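Local structure of neurotoxin (Clostridium botulinum, 2QN0) at residues Pro117-Asn121 with Asn177-Ala181. The protein is the zinc-protease light chain of botulinum neurotoxin type C1, which probably cleaves neuronal SNARE proteins with dual substrate specificity. Numbering follows the deposited sequence.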
ATOM      1  N   PRO A 117      15.861   9.975   6.642  1.00 16.25           N
ATOM      2  CA  PRO A 117      15.433  11.367   6.800  1.00 17.73           C
ATOM      3  C   PRO A 117      16.146  12.326   5.850  1.00 18.89           C
ATOM      4  O   PRO A 117      17.128  12.971   6.220  1.00 18.60           O
ATOM      5  CB  PRO A 117      15.737  11.655   8.271  1.00 16.15           C
ATOM      6  CG  PRO A 117      16.936  10.807   8.533  1.00 19.60           C
ATOM      7  CD  PRO A 117      16.595   9.507   7.830  1.00 16.57           C
ATOM      8  N   GLY A 118      15.643  12.406   4.623  1.00 18.99           N
ATOM      9  CA  GLY A 118      16.233  13.290   3.638  1.00 19.98           C
ATOM     10  C   GLY A 118      15.900  12.908   2.212  1.00 20.85           C
ATOM     11  O   GLY A 118      15.211  11.916   1.960  1.00 18.86           O
ATOM     12  N   ASN A 119      16.369  13.722   1.271  1.00 19.66           N
ATOM     13  CA  ASN A 119      16.164  13.455  -0.145  1.00 21.02           C
ATOM     14  C   ASN A 119      17.413  13.889  -0.907  1.00 22.42           C
ATOM     15  O   ASN A 119      18.433  14.215  -0.297  1.00 21.97           O
ATOM     16  CB  ASN A 119      14.920  14.178  -0.684  1.00 19.53           C
ATOM     17  CG  ASN A 119      15.018  15.687  -0.581  1.00 20.76           C
ATOM     18  OD1 ASN A 119      16.107  16.251  -0.480  1.00 20.32           O
ATOM     19  ND2 ASN A 119      13.867  16.354  -0.628  1.00 21.54           N
ATOM     20  N   ASN A 120      17.332  13.897  -2.232  1.00 24.08           N
ATOM     21  CA  ASN A 120      18.476  14.267  -3.059  1.00 25.88           C
ATOM     22  C   ASN A 120      19.098  15.616  -2.702  1.00 27.09           C
ATOM     23  O   ASN A 120      20.313  15.784  -2.804  1.00 27.48           O
ATOM     24  CB  ASN A 120      18.082  14.251  -4.546  1.00 27.63           C
ATOM     25  CG  ASN A 120      17.064  15.326  -4.903  1.00 33.55           C
ATOM     26  OD1 ASN A 120      15.979  15.402  -4.317  1.00 35.26           O
ATOM     27  ND2 ASN A 120      17.408  16.159  -5.883  1.00 33.84           N
ATOM     28  N   ASN A 121      18.276  16.569  -2.273  1.00 26.41           N
ATOM     29  CA  ASN A 121      18.778  17.897  -1.932  1.00 26.55           C
ATOM     30  C   ASN A 121      19.196  18.110  -0.476  1.00 26.99           C
ATOM     31  O   ASN A 121      19.582  19.216  -0.093  1.00 27.61           O
ATOM     32  CB  ASN A 121      17.753  18.957  -2.337  1.00 27.82           C
ATOM     33  CG  ASN A 121      17.694  19.156  -3.838  1.00 30.24           C
ATOM     34  OD1 ASN A 121      18.723  19.337  -4.486  1.00 32.54           O
ATOM     35  ND2 ASN A 121      16.491  19.129  -4.397  1.00 31.41           N
ATOM     36  N   ASN A 177      10.810  21.308  -6.639  1.00 41.50           N
ATOM     37  CA  ASN A 177      12.209  21.242  -7.057  1.00 42.48           C
ATOM     38  C   ASN A 177      13.006  20.000  -6.664  1.00 40.79           C
ATOM     39  O   ASN A 177      14.224  19.964  -6.851  1.00 41.30           O
ATOM     40  CB  ASN A 177      12.954  22.492  -6.579  1.00 46.36           C
ATOM     41  CG  ASN A 177      12.384  23.770  -7.169  1.00 49.19           C
ATOM     42  OD1 ASN A 177      12.228  23.891  -8.386  1.00 51.21           O
ATOM     43  ND2 ASN A 177      12.071  24.731  -6.308  1.00 51.32           N
ATOM     44  N   ASN A 178      12.340  18.983  -6.127  1.00 37.44           N
ATOM     45  CA  ASN A 178      13.042  17.762  -5.749  1.00 34.03           C
ATOM     46  C   ASN A 178      12.648  16.609  -6.667  1.00 31.89           C
ATOM     47  O   ASN A 178      11.759  16.743  -7.509  1.00 30.47           O
ATOM     48  CB  ASN A 178      12.723  17.365  -4.300  1.00 33.91           C
ATOM     49  CG  ASN A 178      13.079  18.447  -3.298  1.00 34.85           C
ATOM     50  OD1 ASN A 178      14.122  19.094  -3.404  1.00 33.50           O
ATOM     51  ND2 ASN A 178      12.218  18.635  -2.303  1.00 32.60           N
ATOM     52  N   THR A 179      13.330  15.480  -6.508  1.00 30.08           N
ATOM     53  CA  THR A 179      13.025  14.278  -7.277  1.00 28.95           C
ATOM     54  C   THR A 179      12.440  13.301  -6.258  1.00 27.21           C
ATOM     55  O   THR A 179      12.527  13.550  -5.059  1.00 27.92           O
ATOM     56  CB  THR A 179      14.292  13.674  -7.913  1.00 29.85           C
ATOM     57  OG1 THR A 179      15.283  13.463  -6.900  1.00 29.98           O
ATOM     58  CG2 THR A 179      14.848  14.609  -8.982  1.00 31.09           C
ATOM     59  N   PHE A 180      11.850  12.202  -6.720  1.00 24.76           N
ATOM     60  CA  PHE A 180      11.243  11.228  -5.809  1.00 22.69           C
ATOM     61  C   PHE A 180      12.226  10.378  -5.011  1.00 20.61           C
ATOM     62  O   PHE A 180      12.900   9.500  -5.555  1.00 19.57           O
ATOM     63  CB  PHE A 180      10.287  10.311  -6.582  1.00 23.37           C
ATOM     64  CG  PHE A 180       9.021  10.989  -7.021  1.00 24.44           C
ATOM     65  CD1 PHE A 180       8.051  11.348  -6.090  1.00 24.76           C
ATOM     66  CD2 PHE A 180       8.802  11.282  -8.364  1.00 24.50           C
ATOM     67  CE1 PHE A 180       6.876  11.991  -6.489  1.00 25.65           C
ATOM     68  CE2 PHE A 180       7.631  11.925  -8.776  1.00 25.09           C
ATOM     69  CZ  PHE A 180       6.667  12.280  -7.836  1.00 27.28           C
ATOM     70  N   ALA A 181      12.285  10.636  -3.707  1.00 18.92           N
ATOM     71  CA  ALA A 181      13.170   9.911  -2.808  1.00 16.73           C
ATOM     72  C   ALA A 181      12.869   8.411  -2.757  1.00 16.17           C
ATOM     73  O   ALA A 181      13.755   7.612  -2.471  1.00 16.57           O
ATOM     74  CB  ALA A 181      13.082  10.510  -1.402  1.00 17.61           C
TER
HETATM   75  O   HOH W   1      16.236  18.388  -7.512  1.00 47.29           O
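Asn-121 and Asn-178 join their side-chain amides: Asn-121 ND2 donates to Asn-178 OD1 at 2.6 Å. The acceptor lies almost in the amide plane of Asn-121, and the donor lies in the carbonyl plane of Asn-178, although the two amides are turned 51° apart. A water links the same loops. It accepts from Asn-121 ND2 and Asn-120 ND2 and donates to the carbonyl of Asn-177, with 2.6 Å from the water O to Asn-177 O. Asn-120 uses both ends of its amide, since OD1 also takes a weak but straight bond from the backbone, 3.4 Å from Thr-179 N. Its CG sits between its own backbone N and carbonyl carbon (chi1 66°), which places the amide beside Thr-179. Thr-179 OG1 lies 3.3 Å from Asn-120 CG, while the hydroxyl hydrogen-bonds Glu-184 OE2. Two donors, Asn-119 ND2 and Asn-178 ND2, come within 3.3 Å of each other without bonding. Both are satisfied by Asp-132, whose OD2 accepts from Asn-119 ND2 and OD1 from Asn-178 ND2; this shared carboxylate is consistent with their closeness. Asn-119 OD1 accepts a weak bond from Asn-121 N within its own loop. Deeper in, Asn-119 CB packs loosely against Ala-181 CB at 4.2 Å. The first loop runs from helix 101-112 to strand 126-128. The second connects the outermost strand 169-171 to its antiparallel neighbour 190-193 in the mixed sheet.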